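Local coordinates for regulatory protein (Pseudomonas aeruginosa, PDB 5J2Y), which represses quorum-sensing and virulence genes by binding promoter DNA through a compact, all-helical helix-turn-helix domain, at residues Glu28-Arg33 and His59-Gly64; Phe34-Ser39 and Phe52-Leu57. All coordinates share one frame; numbering follows the deposited sequence.

Contact 1: Glu28-Arg33 and His59-Gly64; sequences ETFWSR and HFYIEG
A buried contact near the centre of the chain joins helix 27-32 to the C-terminal end of helix 52-62, and Tyr61 carries nearly all of the second side. The backbones stay well apart, with the closest CA pair, Arg33 and Tyr61, at 10.5 Å, so the gap is bridged by long side chains alone. Tyr61 CE2 meets Phe30 CE1 at 3.9 Å, an oblique approach of two rings. Tyr61 holds CG anti to the backbone N (chi1 -177°), which sends its ring toward helix 27-32, where the end of the Phe30 side chain comes up to it. Arg33, its chain extended from CG to NE, crosses the tyrosine side chain at about a right angle; the guanidinium and ring planes are 20° apart, and NH1 stands 3.5 Å from Tyr61 OH. The polar ends have firmer partners in the same chain: Arg33 NH1 forms a salt bridge with Glu25, while the phenol hydroxyl is hydrogen-bonded to Asp68 and Arg23, which satisfies a polar atom on a buried residue. Helix 68-75 adds Leu71 against both Arg33 and Tyr61, and helix 9-22 brings Arg20 against Phe30.

Contact 2: Phe34-Ser39 and Phe52-Leu57; sequences FGISQS and FPIYLL. With nucleotides of chain F; nucleotides of chain C.
Between Ile36, which packs on Ile54 of helix 52-62, and Gln38, which reads a DNA base, there is a single residue, so the short 34-39 segment faces helix 52-62 and the promoter DNA at once. On the protein side the contact is wholly apolar, without a hydrogen bond across it. Ile36 presents the end of its longer branch: CD1 lies 3.8 Å from Ile54 CG1 and almost as near to CG2, touching the fork of that side chain. Phe34 CD1 meets Leu57 CD1 more loosely, at 4.3 Å and obliquely. Gly35, at positive phi, ends the preceding helix in a Schellman motif, and Ser37 is the N-cap of helix 38-45. This is the turn of the helix-turn-helix, and helix 38-45 lies where the recognition helix is expected, its first residue reaching a base from the major-groove side. Ser37 OG donates to phosphate oxygen OP2 of DT17 of chain F at 2.8 Å, and the Ser37 backbone N adds a weak bond to the same oxygen. With CG anti to the backbone N (chi1 180°) and a bend at chi2 (-90°), Gln38 sets its amide against DA8 of chain C: OE1 accepts from N6 at 2.9 Å, and NE2 donates to N7 at 3.0 Å, nearly straight (174°). Two bonds to the Hoogsteen edge fix the amide's rotation, and Gln27 accepts a further bond from NE2. The methyl C7 of DT7 of chain C packs 3.8 Å from Gln38 CD, while Ser39 CB lies 3.8 Å from methyl C7 of DT17 of chain F.

From the N terminus the chain runs through helix 9-22 into helix 27-32, then turns through 34-39 into helix 38-45 and returns along helix 52-62. Contact 1 closes the longer loop, from 28-33 to 59-64; contact 2, from 34-39 to 52-57, is nested inside it, and their centres are 8 Å apart. Both draw on helix 52-62, contact 2 on its first half and contact 1 on its C-terminal end. They meet directly where Tyr61 packs edge-to-face with Phe34, and a probable hydrogen bond from Ile36 N back to Trp31 O closes the end of helix 27-32. Together they tie helix 27-32 and the turn after it to helix 52-62.

Contact 1: Glu28-Arg33 and His59-Gly64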
ATOM      1  N   GLU A  28      -4.564  -1.984  -8.745  1.00 29.57           N
ATOM      2  CA  GLU A  28      -5.899  -2.341  -8.252  1.00 32.20           C
ATOM      3  C   GLU A  28      -5.779  -3.428  -7.214  1.00 33.03           C
ATOM      4  O   GLU A  28      -6.397  -3.341  -6.148  1.00 29.52           O
ATOM      5  CB  GLU A  28      -6.782  -2.831  -9.410  1.00 34.70           C
ATOM      6  CG  GLU A  28      -8.196  -3.357  -9.067  1.00 43.14           C
ATOM      7  CD  GLU A  28      -9.061  -2.410  -8.231  1.00 47.62           C
ATOM      8  OE1 GLU A  28      -8.943  -1.173  -8.394  1.00 46.67           O
ATOM      9  OE2 GLU A  28      -9.880  -2.917  -7.415  1.00 49.95           O
ATOM     10  N   THR A  29      -4.983  -4.455  -7.544  1.00 32.36           N
ATOM     11  CA  THR A  29      -4.878  -5.646  -6.709  1.00 31.51           C
ATOM     12  C   THR A  29      -4.233  -5.232  -5.382  1.00 30.69           C
ATOM     13  O   THR A  29      -4.738  -5.493  -4.325  1.00 32.75           O
ATOM     14  CB  THR A  29      -4.042  -6.758  -7.412  1.00 33.38           C
ATOM     15  OG1 THR A  29      -4.743  -7.268  -8.565  1.00 34.10           O
ATOM     16  CG2 THR A  29      -3.795  -7.908  -6.497  1.00 32.60           C
ATOM     17  N   PHE A  30      -3.136  -4.509  -5.474  1.00 29.95           N
ATOM     18  CA  PHE A  30      -2.347  -4.160  -4.311  1.00 27.77           C
ATOM     19  C   PHE A  30      -3.058  -3.146  -3.402  1.00 27.76           C
ATOM     20  O   PHE A  30      -3.238  -3.371  -2.181  1.00 26.27           O
ATOM     21  CB  PHE A  30      -1.022  -3.607  -4.785  1.00 26.14           C
ATOM     22  CG  PHE A  30      -0.101  -3.212  -3.664  1.00 27.58           C
ATOM     23  CD1 PHE A  30       0.714  -4.153  -3.038  1.00 27.49           C
ATOM     24  CD2 PHE A  30      -0.031  -1.924  -3.269  1.00 26.47           C
ATOM     25  CE1 PHE A  30       1.573  -3.787  -2.042  1.00 26.84           C
ATOM     26  CE2 PHE A  30       0.809  -1.548  -2.271  1.00 28.18           C
ATOM     27  CZ  PHE A  30       1.605  -2.473  -1.633  1.00 27.96           C
ATOM     28  N   TRP A  31      -3.538  -2.060  -3.988  1.00 26.20           N
ATOM     29  CA  TRP A  31      -4.103  -1.001  -3.161  1.00 26.18           C
ATOM     30  C   TRP A  31      -5.479  -1.308  -2.569  1.00 25.93           C
ATOM     31  O   TRP A  31      -5.823  -0.804  -1.495  1.00 23.16           O
ATOM     32  CB  TRP A  31      -4.124   0.277  -3.924  1.00 24.27           C
ATOM     33  CG  TRP A  31      -2.810   0.779  -4.087  1.00 23.96           C
ATOM     34  CD1 TRP A  31      -2.019   0.678  -5.202  1.00 26.97           C
ATOM     35  CD2 TRP A  31      -2.045   1.478  -3.104  1.00 23.90           C
ATOM     36  NE1 TRP A  31      -0.796   1.278  -4.972  1.00 26.19           N
ATOM     37  CE2 TRP A  31      -0.797   1.791  -3.697  1.00 24.27           C
ATOM     38  CE3 TRP A  31      -2.294   1.874  -1.778  1.00 22.20           C
ATOM     39  CZ2 TRP A  31       0.178   2.491  -3.035  1.00 24.76           C
ATOM     40  CZ3 TRP A  31      -1.328   2.543  -1.105  1.00 24.32           C
ATOM     41  CH2 TRP A  31      -0.080   2.855  -1.738  1.00 27.92           C
ATOM     42  N   SER A  32      -6.217  -2.197  -3.222  1.00 26.10           N
ATOM     43  CA  SER A  32      -7.556  -2.500  -2.762  1.00 26.32           C
ATOM     44  C   SER A  32      -7.576  -3.357  -1.513  1.00 27.55           C
ATOM     45  O   SER A  32      -8.581  -3.368  -0.824  1.00 32.46           O
ATOM     46  CB  SER A  32      -8.424  -3.107  -3.891  1.00 27.16           C
ATOM     47  OG  SER A  32      -7.859  -4.308  -4.365  1.00 31.09           O
ATOM     48  N   ARG A  33      -6.475  -4.047  -1.183  1.00 29.01           N
ATOM     49  CA  ARG A  33      -6.388  -4.769   0.119  1.00 26.63           C
ATOM     50  C   ARG A  33      -6.571  -3.839   1.285  1.00 26.80           C
ATOM     51  O   ARG A  33      -6.919  -4.300   2.366  1.00 25.45           O
ATOM     52  CB  ARG A  33      -5.032  -5.440   0.338  1.00 28.61           C
ATOM     53  CG  ARG A  33      -4.658  -6.428  -0.728  1.00 30.73           C
ATOM     54  CD  ARG A  33      -3.606  -7.399  -0.238  1.00 34.07           C
ATOM     55  NE  ARG A  33      -3.454  -8.447  -1.254  1.00 34.01           N
ATOM     56  CZ  ARG A  33      -2.514  -8.448  -2.206  1.00 33.85           C
ATOM     57  NH1 ARG A  33      -1.583  -7.507  -2.243  1.00 34.26           N
ATOM     58  NH2 ARG A  33      -2.480  -9.419  -3.107  1.00 35.12           N
ATOM     59  N   HIS A  59       3.478   0.669   6.353  1.00 24.95           N
ATOM     60  CA  HIS A  59       4.593   0.290   7.237  1.00 27.73           C
ATOM     61  C   HIS A  59       4.436  -1.116   7.836  1.00 27.80           C
ATOM     62  O   HIS A  59       5.274  -1.995   7.655  1.00 27.21           O
ATOM     63  CB  HIS A  59       4.764   1.287   8.361  1.00 27.00           C
ATOM     64  CG  HIS A  59       5.810   0.876   9.331  1.00 33.00           C
ATOM     65  ND1 HIS A  59       7.155   0.866   9.027  1.00 35.90           N
ATOM     66  CD2 HIS A  59       5.705   0.393  10.587  1.00 35.78           C
ATOM     67  CE1 HIS A  59       7.834   0.440  10.074  1.00 34.05           C
ATOM     68  NE2 HIS A  59       6.975   0.137  11.030  1.00 35.62           N
ATOM     69  N   PHE A  60       3.318  -1.338   8.489  1.00 26.89           N
ATOM     70  CA  PHE A  60       3.098  -2.622   9.143  1.00 27.46           C
ATOM     71  C   PHE A  60       2.967  -3.772   8.159  1.00 28.78           C
ATOM     72  O   PHE A  60       3.323  -4.916   8.469  1.00 30.06           O
ATOM     73  CB  PHE A  60       1.861  -2.542  10.045  1.00 25.74           C
ATOM     74  CG  PHE A  60       2.061  -1.649  11.230  1.00 28.98           C
ATOM     75  CD1 PHE A  60       3.090  -1.915  12.158  1.00 29.77           C
ATOM     76  CD2 PHE A  60       1.231  -0.549  11.453  1.00 29.69           C
ATOM     77  CE1 PHE A  60       3.278  -1.090  13.258  1.00 29.12           C
ATOM     78  CE2 PHE A  60       1.414   0.265  12.569  1.00 29.50           C
ATOM     79  CZ  PHE A  60       2.430   0.004  13.460  1.00 28.73           C
ATOM     80  N   TYR A  61       2.425  -3.469   6.989  1.00 26.22           N
ATOM     81  CA  TYR A  61       2.297  -4.463   5.935  1.00 26.78           C
ATOM     82  C   TYR A  61       3.638  -4.906   5.347  1.00 25.75           C
ATOM     83  O   TYR A  61       3.912  -6.087   5.205  1.00 28.66           O
ATOM     84  CB  TYR A  61       1.440  -3.902   4.801  1.00 23.76           C
ATOM     85  CG  TYR A  61       1.193  -4.882   3.682  1.00 22.78           C
ATOM     86  CD1 TYR A  61       0.348  -5.959   3.835  1.00 23.51           C
ATOM     87  CD2 TYR A  61       1.819  -4.717   2.442  1.00 24.68           C
ATOM     88  CE1 TYR A  61       0.096  -6.847   2.779  1.00 23.17           C
ATOM     89  CE2 TYR A  61       1.589  -5.595   1.403  1.00 24.09           C
ATOM     90  CZ  TYR A  61       0.720  -6.652   1.566  1.00 24.50           C
ATOM     91  OH  TYR A  61       0.536  -7.528   0.505  1.00 25.32           O
ATOM     92  N   ILE A  62       4.437  -3.936   4.968  1.00 29.96           N
ATOM     93  CA  ILE A  62       5.731  -4.181   4.341  1.00 32.87           C
ATOM     94  C   ILE A  62       6.699  -4.943   5.277  1.00 33.27           C
ATOM     95  O   ILE A  62       7.342  -5.911   4.863  1.00 34.72           O
ATOM     96  CB  ILE A  62       6.314  -2.842   3.853  1.00 35.72           C
ATOM     97  CG1 ILE A  62       5.623  -2.455   2.560  1.00 39.48           C
ATOM     98  CG2 ILE A  62       7.802  -2.937   3.587  1.00 37.36           C
ATOM     99  CD1 ILE A  62       5.655  -0.977   2.294  1.00 41.89           C
ATOM    100  N   GLU A  63       6.720  -4.584   6.553  1.00 32.95           N
ATOM    101  CA  GLU A  63       7.534  -5.319   7.533  1.00 33.94           C
ATOM    102  C   GLU A  63       6.959  -6.731   7.887  1.00 34.53           C
ATOM    103  O   GLU A  63       7.573  -7.512   8.605  1.00 37.62           O
ATOM    104  CB  GLU A  63       7.829  -4.421   8.734  1.00 33.29           C
ATOM    105  CG  GLU A  63       6.729  -4.392   9.769  1.00 38.81           C
ATOM    106  CD  GLU A  63       7.104  -3.621  11.062  1.00 47.72           C
ATOM    107  OE1 GLU A  63       6.344  -3.696  12.091  1.00 50.27           O
ATOM    108  OE2 GLU A  63       8.172  -2.954  11.056  1.00 50.81           O
ATOM    109  N   GLY A  64       5.823  -7.098   7.310  1.00 32.39           N
ATOM    110  CA  GLY A  64       5.266  -8.449   7.476  1.00 31.04           C
ATOM    111  C   GLY A  64       4.352  -8.604   8.670  1.00 31.96           C
ATOM    112  O   GLY A  64       3.925  -9.692   8.979  1.00 38.23           O
TER

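Contact 2: Phe34-Ser39 and Phe52-Leu57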
ATOM      1  N   PHE A  34      -6.251  -2.551   1.068  1.00 25.07           N
ATOM      2  CA  PHE A  34      -6.365  -1.494   2.075  1.00 25.88           C
ATOM      3  C   PHE A  34      -7.638  -0.644   1.899  1.00 26.98           C
ATOM      4  O   PHE A  34      -7.857   0.295   2.638  1.00 22.79           O
ATOM      5  CB  PHE A  34      -5.122  -0.564   2.025  1.00 25.26           C
ATOM      6  CG  PHE A  34      -3.806  -1.301   2.082  1.00 25.87           C
ATOM      7  CD1 PHE A  34      -3.338  -1.822   3.275  1.00 25.00           C
ATOM      8  CD2 PHE A  34      -3.023  -1.444   0.950  1.00 27.51           C
ATOM      9  CE1 PHE A  34      -2.143  -2.495   3.332  1.00 26.16           C
ATOM     10  CE2 PHE A  34      -1.835  -2.143   0.993  1.00 28.42           C
ATOM     11  CZ  PHE A  34      -1.391  -2.657   2.198  1.00 27.12           C
ATOM     12  N   GLY A  35      -8.457  -0.956   0.894  1.00 28.71           N
ATOM     13  CA  GLY A  35      -9.620  -0.139   0.586  1.00 26.92           C
ATOM     14  C   GLY A  35      -9.259   1.163  -0.102  1.00 28.87           C
ATOM     15  O   GLY A  35      -9.971   2.158   0.002  1.00 30.46           O
ATOM     16  N   ILE A  36      -8.142   1.148  -0.809  1.00 28.69           N
ATOM     17  CA  ILE A  36      -7.650   2.307  -1.507  1.00 27.17           C
ATOM     18  C   ILE A  36      -7.832   2.055  -3.006  1.00 26.07           C
ATOM     19  O   ILE A  36      -7.451   1.019  -3.530  1.00 28.05           O
ATOM     20  CB  ILE A  36      -6.176   2.542  -1.147  1.00 27.50           C
ATOM     21  CG1 ILE A  36      -6.072   2.976   0.306  1.00 31.33           C
ATOM     22  CG2 ILE A  36      -5.541   3.640  -1.998  1.00 27.71           C
ATOM     23  CD1 ILE A  36      -4.654   2.887   0.871  1.00 32.27           C
ATOM     24  N   SER A  37      -8.390   3.026  -3.698  1.00 24.58           N
ATOM     25  CA  SER A  37      -8.666   2.895  -5.099  1.00 23.47           C
ATOM     26  C   SER A  37      -7.371   2.940  -5.945  1.00 23.52           C
ATOM     27  O   SER A  37      -6.324   3.468  -5.528  1.00 22.43           O
ATOM     28  CB  SER A  37      -9.560   4.029  -5.520  1.00 22.66           C
ATOM     29  OG  SER A  37      -8.845   5.279  -5.410  1.00 26.14           O
ATOM     30  N   GLN A  38      -7.487   2.387  -7.137  1.00 24.44           N
ATOM     31  CA  GLN A  38      -6.413   2.383  -8.106  1.00 26.17           C
ATOM     32  C   GLN A  38      -5.866   3.787  -8.368  1.00 24.83           C
ATOM     33  O   GLN A  38      -4.686   3.996  -8.215  1.00 25.19           O
ATOM     34  CB  GLN A  38      -6.875   1.714  -9.388  1.00 27.07           C
ATOM     35  CG  GLN A  38      -5.775   1.695 -10.437  1.00 27.19           C
ATOM     36  CD  GLN A  38      -5.803   2.936 -11.308  1.00 28.43           C
ATOM     37  OE1 GLN A  38      -6.868   3.296 -11.850  1.00 28.50           O
ATOM     38  NE2 GLN A  38      -4.642   3.583 -11.489  1.00 27.38           N
ATOM     39  N   SER A  39      -6.724   4.765  -8.646  1.00 25.21           N
ATOM     40  CA  SER A  39      -6.235   6.151  -8.939  1.00 26.28           C
ATOM     41  C   SER A  39      -5.473   6.683  -7.819  1.00 24.37           C
ATOM     42  O   SER A  39      -4.498   7.354  -7.996  1.00 26.28           O
ATOM     43  CB  SER A  39      -7.349   7.193  -9.132  1.00 26.63           C
ATOM     44  OG  SER A  39      -8.568   6.562  -9.367  1.00 31.57           O
ATOM     45  N   PHE A  52      -1.134  10.114   6.959  1.00 27.82           N
ATOM     46  CA  PHE A  52      -0.416   9.357   7.972  1.00 28.68           C
ATOM     47  C   PHE A  52      -1.026   7.967   8.231  1.00 27.57           C
ATOM     48  O   PHE A  52      -0.322   6.967   8.243  1.00 28.90           O
ATOM     49  CB  PHE A  52      -0.250  10.193   9.226  1.00 28.41           C
ATOM     50  CG  PHE A  52       0.704   9.606  10.225  1.00 32.78           C
ATOM     51  CD1 PHE A  52       2.065   9.553   9.969  1.00 35.04           C
ATOM     52  CD2 PHE A  52       0.228   9.072  11.437  1.00 34.54           C
ATOM     53  CE1 PHE A  52       2.946   8.994  10.896  1.00 35.35           C
ATOM     54  CE2 PHE A  52       1.098   8.531  12.359  1.00 32.91           C
ATOM     55  CZ  PHE A  52       2.458   8.501  12.092  1.00 34.77           C
ATOM     56  N   PRO A  53      -2.346   7.872   8.303  1.00 28.03           N
ATOM     57  CA  PRO A  53      -2.888   6.527   8.560  1.00 27.21           C
ATOM     58  C   PRO A  53      -2.510   5.497   7.488  1.00 28.04           C
ATOM     59  O   PRO A  53      -2.290   4.326   7.782  1.00 27.11           O
ATOM     60  CB  PRO A  53      -4.405   6.756   8.549  1.00 25.58           C
ATOM     61  CG  PRO A  53      -4.593   8.197   8.803  1.00 23.72           C
ATOM     62  CD  PRO A  53      -3.401   8.898   8.215  1.00 25.63           C
ATOM     63  N   ILE A  54      -2.428   5.933   6.237  1.00 28.52           N
ATOM     64  CA  ILE A  54      -2.054   5.025   5.136  1.00 26.91           C
ATOM     65  C   ILE A  54      -0.580   4.698   5.260  1.00 24.35           C
ATOM     66  O   ILE A  54      -0.147   3.587   4.972  1.00 22.00           O
ATOM     67  CB  ILE A  54      -2.318   5.633   3.744  1.00 28.05           C
ATOM     68  CG1 ILE A  54      -3.799   5.598   3.415  1.00 31.68           C
ATOM     69  CG2 ILE A  54      -1.696   4.795   2.631  1.00 27.21           C
ATOM     70  CD1 ILE A  54      -4.733   6.179   4.436  1.00 37.47           C
ATOM     71  N   TYR A  55       0.211   5.683   5.658  1.00 24.09           N
ATOM     72  CA  TYR A  55       1.632   5.436   5.954  1.00 23.06           C
ATOM     73  C   TYR A  55       1.777   4.345   7.013  1.00 22.96           C
ATOM     74  O   TYR A  55       2.561   3.386   6.846  1.00 20.11           O
ATOM     75  CB  TYR A  55       2.298   6.723   6.399  1.00 23.87           C
ATOM     76  CG  TYR A  55       3.669   6.541   6.985  1.00 26.61           C
ATOM     77  CD1 TYR A  55       4.753   6.176   6.186  1.00 29.74           C
ATOM     78  CD2 TYR A  55       3.907   6.786   8.319  1.00 26.67           C
ATOM     79  CE1 TYR A  55       6.013   6.017   6.736  1.00 31.64           C
ATOM     80  CE2 TYR A  55       5.160   6.635   8.888  1.00 27.55           C
ATOM     81  CZ  TYR A  55       6.206   6.243   8.106  1.00 34.72           C
ATOM     82  OH  TYR A  55       7.465   6.111   8.658  1.00 39.35           O
ATOM     83  N   LEU A  56       0.992   4.452   8.090  1.00 22.83           N
ATOM     84  CA  LEU A  56       1.074   3.451   9.164  1.00 21.05           C
ATOM     85  C   LEU A  56       0.764   2.064   8.593  1.00 21.15           C
ATOM     86  O   LEU A  56       1.490   1.094   8.854  1.00 22.11           O
ATOM     87  CB  LEU A  56       0.079   3.770  10.296  1.00 21.01           C
ATOM     88  CG  LEU A  56       0.293   5.030  11.099  1.00 21.40           C
ATOM     89  CD1 LEU A  56      -0.770   5.090  12.162  1.00 23.29           C
ATOM     90  CD2 LEU A  56       1.646   5.042  11.754  1.00 22.63           C
ATOM     91  N   LEU A  57      -0.330   1.949   7.830  1.00 20.49           N
ATOM     92  CA  LEU A  57      -0.719   0.644   7.329  1.00 21.49           C
ATOM     93  C   LEU A  57       0.321   0.064   6.405  1.00 22.31           C
ATOM     94  O   LEU A  57       0.562  -1.142   6.437  1.00 26.61           O
ATOM     95  CB  LEU A  57      -2.015   0.694   6.542  1.00 25.44           C
ATOM     96  CG  LEU A  57      -3.304   0.524   7.280  1.00 28.86           C
ATOM     97  CD1 LEU A  57      -4.411   0.939   6.347  1.00 32.52           C
ATOM     98  CD2 LEU A  57      -3.494  -0.909   7.726  1.00 27.97           C
TER
ATOM     99  P    DT F  17     -10.854   6.354  -2.349  0.50 49.80           P
ATOM    100  OP1  DT F  17     -11.438   5.336  -1.447  0.50 48.34           O
ATOM    101  OP2  DT F  17      -9.437   6.210  -2.792  0.50 46.49           O
ATOM    102  O5'  DT F  17     -11.848   6.491  -3.587  0.50 48.24           O
ATOM    103  C5'  DT F  17     -13.131   7.136  -3.384  0.50 44.62           C
ATOM    104  C4'  DT F  17     -13.759   7.539  -4.700  0.50 42.64           C
ATOM    105  O4'  DT F  17     -13.152   8.757  -5.191  0.50 40.59           O
ATOM    106  C3'  DT F  17     -13.635   6.512  -5.834  0.50 41.33           C
ATOM    107  O3'  DT F  17     -14.934   6.355  -6.415  0.50 41.62           O
ATOM    108  C2'  DT F  17     -12.661   7.161  -6.804  0.50 39.52           C
ATOM    109  C1'  DT F  17     -12.953   8.634  -6.588  0.50 38.66           C
ATOM    110  N1   DT F  17     -11.884   9.573  -6.976  0.50 36.08           N
ATOM    111  C2   DT F  17     -12.233  10.701  -7.684  0.50 34.57           C
ATOM    112  O2   DT F  17     -13.381  10.951  -8.018  0.50 35.07           O
ATOM    113  N3   DT F  17     -11.185  11.533  -7.984  0.50 33.56           N
ATOM    114  C4   DT F  17      -9.853  11.350  -7.660  0.50 33.61           C
ATOM    115  O4   DT F  17      -9.016  12.180  -8.009  0.50 34.08           O
ATOM    116  C5   DT F  17      -9.561  10.151  -6.912  0.50 32.67           C
ATOM    117  C7   DT F  17      -8.147   9.875  -6.509  0.50 32.70           C
ATOM    118  C6   DT F  17     -10.577   9.331  -6.615  0.50 35.00           C
TER
ATOM    119  P    DA C   8       1.138   5.564 -13.169  0.50 29.80           P
ATOM    120  OP1  DA C   8       2.576   5.869 -13.205  0.50 30.11           O
ATOM    121  OP2  DA C   8       0.473   5.268 -11.880  0.50 30.95           O
ATOM    122  O5'  DA C   8       0.333   6.760 -13.851  0.50 29.07           O
ATOM    123  C5'  DA C   8       0.260   6.850 -15.274  0.50 28.18           C
ATOM    124  C4'  DA C   8      -0.442   8.108 -15.731  0.50 27.78           C
ATOM    125  O4'  DA C   8      -1.839   7.826 -15.953  0.50 27.52           O
ATOM    126  C3'  DA C   8      -0.418   9.313 -14.802  0.50 30.04           C
ATOM    127  O3'  DA C   8      -0.405  10.425 -15.706  0.50 31.99           O
ATOM    128  C2'  DA C   8      -1.720   9.175 -14.022  0.50 28.71           C
ATOM    129  C1'  DA C   8      -2.659   8.565 -15.056  0.50 27.41           C
ATOM    130  N9   DA C   8      -3.651   7.636 -14.543  0.50 26.10           N
ATOM    131  C8   DA C   8      -3.472   6.625 -13.633  0.50 24.74           C
ATOM    132  N7   DA C   8      -4.544   5.897 -13.436  0.50 24.66           N
ATOM    133  C5   DA C   8      -5.483   6.450 -14.294  0.50 25.65           C
ATOM    134  C6   DA C   8      -6.822   6.130 -14.562  0.50 25.45           C
ATOM    135  N6   DA C   8      -7.477   5.129 -13.970  0.50 26.11           N
ATOM    136  N1   DA C   8      -7.478   6.886 -15.466  0.50 26.06           N
ATOM    137  C2   DA C   8      -6.825   7.887 -16.061  0.50 25.56           C
ATOM    138  N3   DA C   8      -5.566   8.282 -15.898  0.50 26.86           N
ATOM    139  C4   DA C   8      -4.942   7.511 -14.994  0.50 26.35           C
ATOM    140  P    DT C   7      -0.301  -1.187 -13.186  0.50 29.92           P
ATOM    141  OP1  DT C   7       1.099  -1.418 -12.751  0.50 29.58           O
ATOM    142  OP2  DT C   7      -1.422  -1.475 -12.241  0.50 27.35           O
ATOM    143  O5'  DT C   7      -0.432   0.298 -13.712  0.50 28.48           O
ATOM    144  C5'  DT C   7       0.533   0.842 -14.610  0.50 27.59           C
ATOM    145  C4'  DT C   7       0.183   2.273 -14.947  0.50 26.95           C
ATOM    146  O4'  DT C   7      -1.096   2.336 -15.615  0.50 26.56           O
ATOM    147  C3'  DT C   7       0.088   3.243 -13.768  0.50 26.60           C
ATOM    148  O3'  DT C   7       0.890   4.353 -14.157  0.50 28.06           O
ATOM    149  C2'  DT C   7      -1.387   3.611 -13.707  0.50 26.28           C
ATOM    150  C1'  DT C   7      -1.797   3.478 -15.151  0.50 25.51           C
ATOM    151  N1   DT C   7      -3.230   3.246 -15.395  0.50 24.30           N
ATOM    152  C2   DT C   7      -3.862   4.070 -16.290  0.50 23.27           C
ATOM    153  O2   DT C   7      -3.312   5.022 -16.816  0.50 26.20           O
ATOM    154  N3   DT C   7      -5.174   3.754 -16.531  0.50 23.59           N
ATOM    155  C4   DT C   7      -5.897   2.713 -15.977  0.50 23.43           C
ATOM    156  O4   DT C   7      -7.073   2.551 -16.287  0.50 23.01           O
ATOM    157  C5   DT C   7      -5.165   1.878 -15.059  0.50 22.22           C
ATOM    158  C7   DT C   7      -5.869   0.734 -14.402  0.50 22.50           C
ATOM    159  C6   DT C   7      -3.880   2.169 -14.831  0.50 23.32           C
TER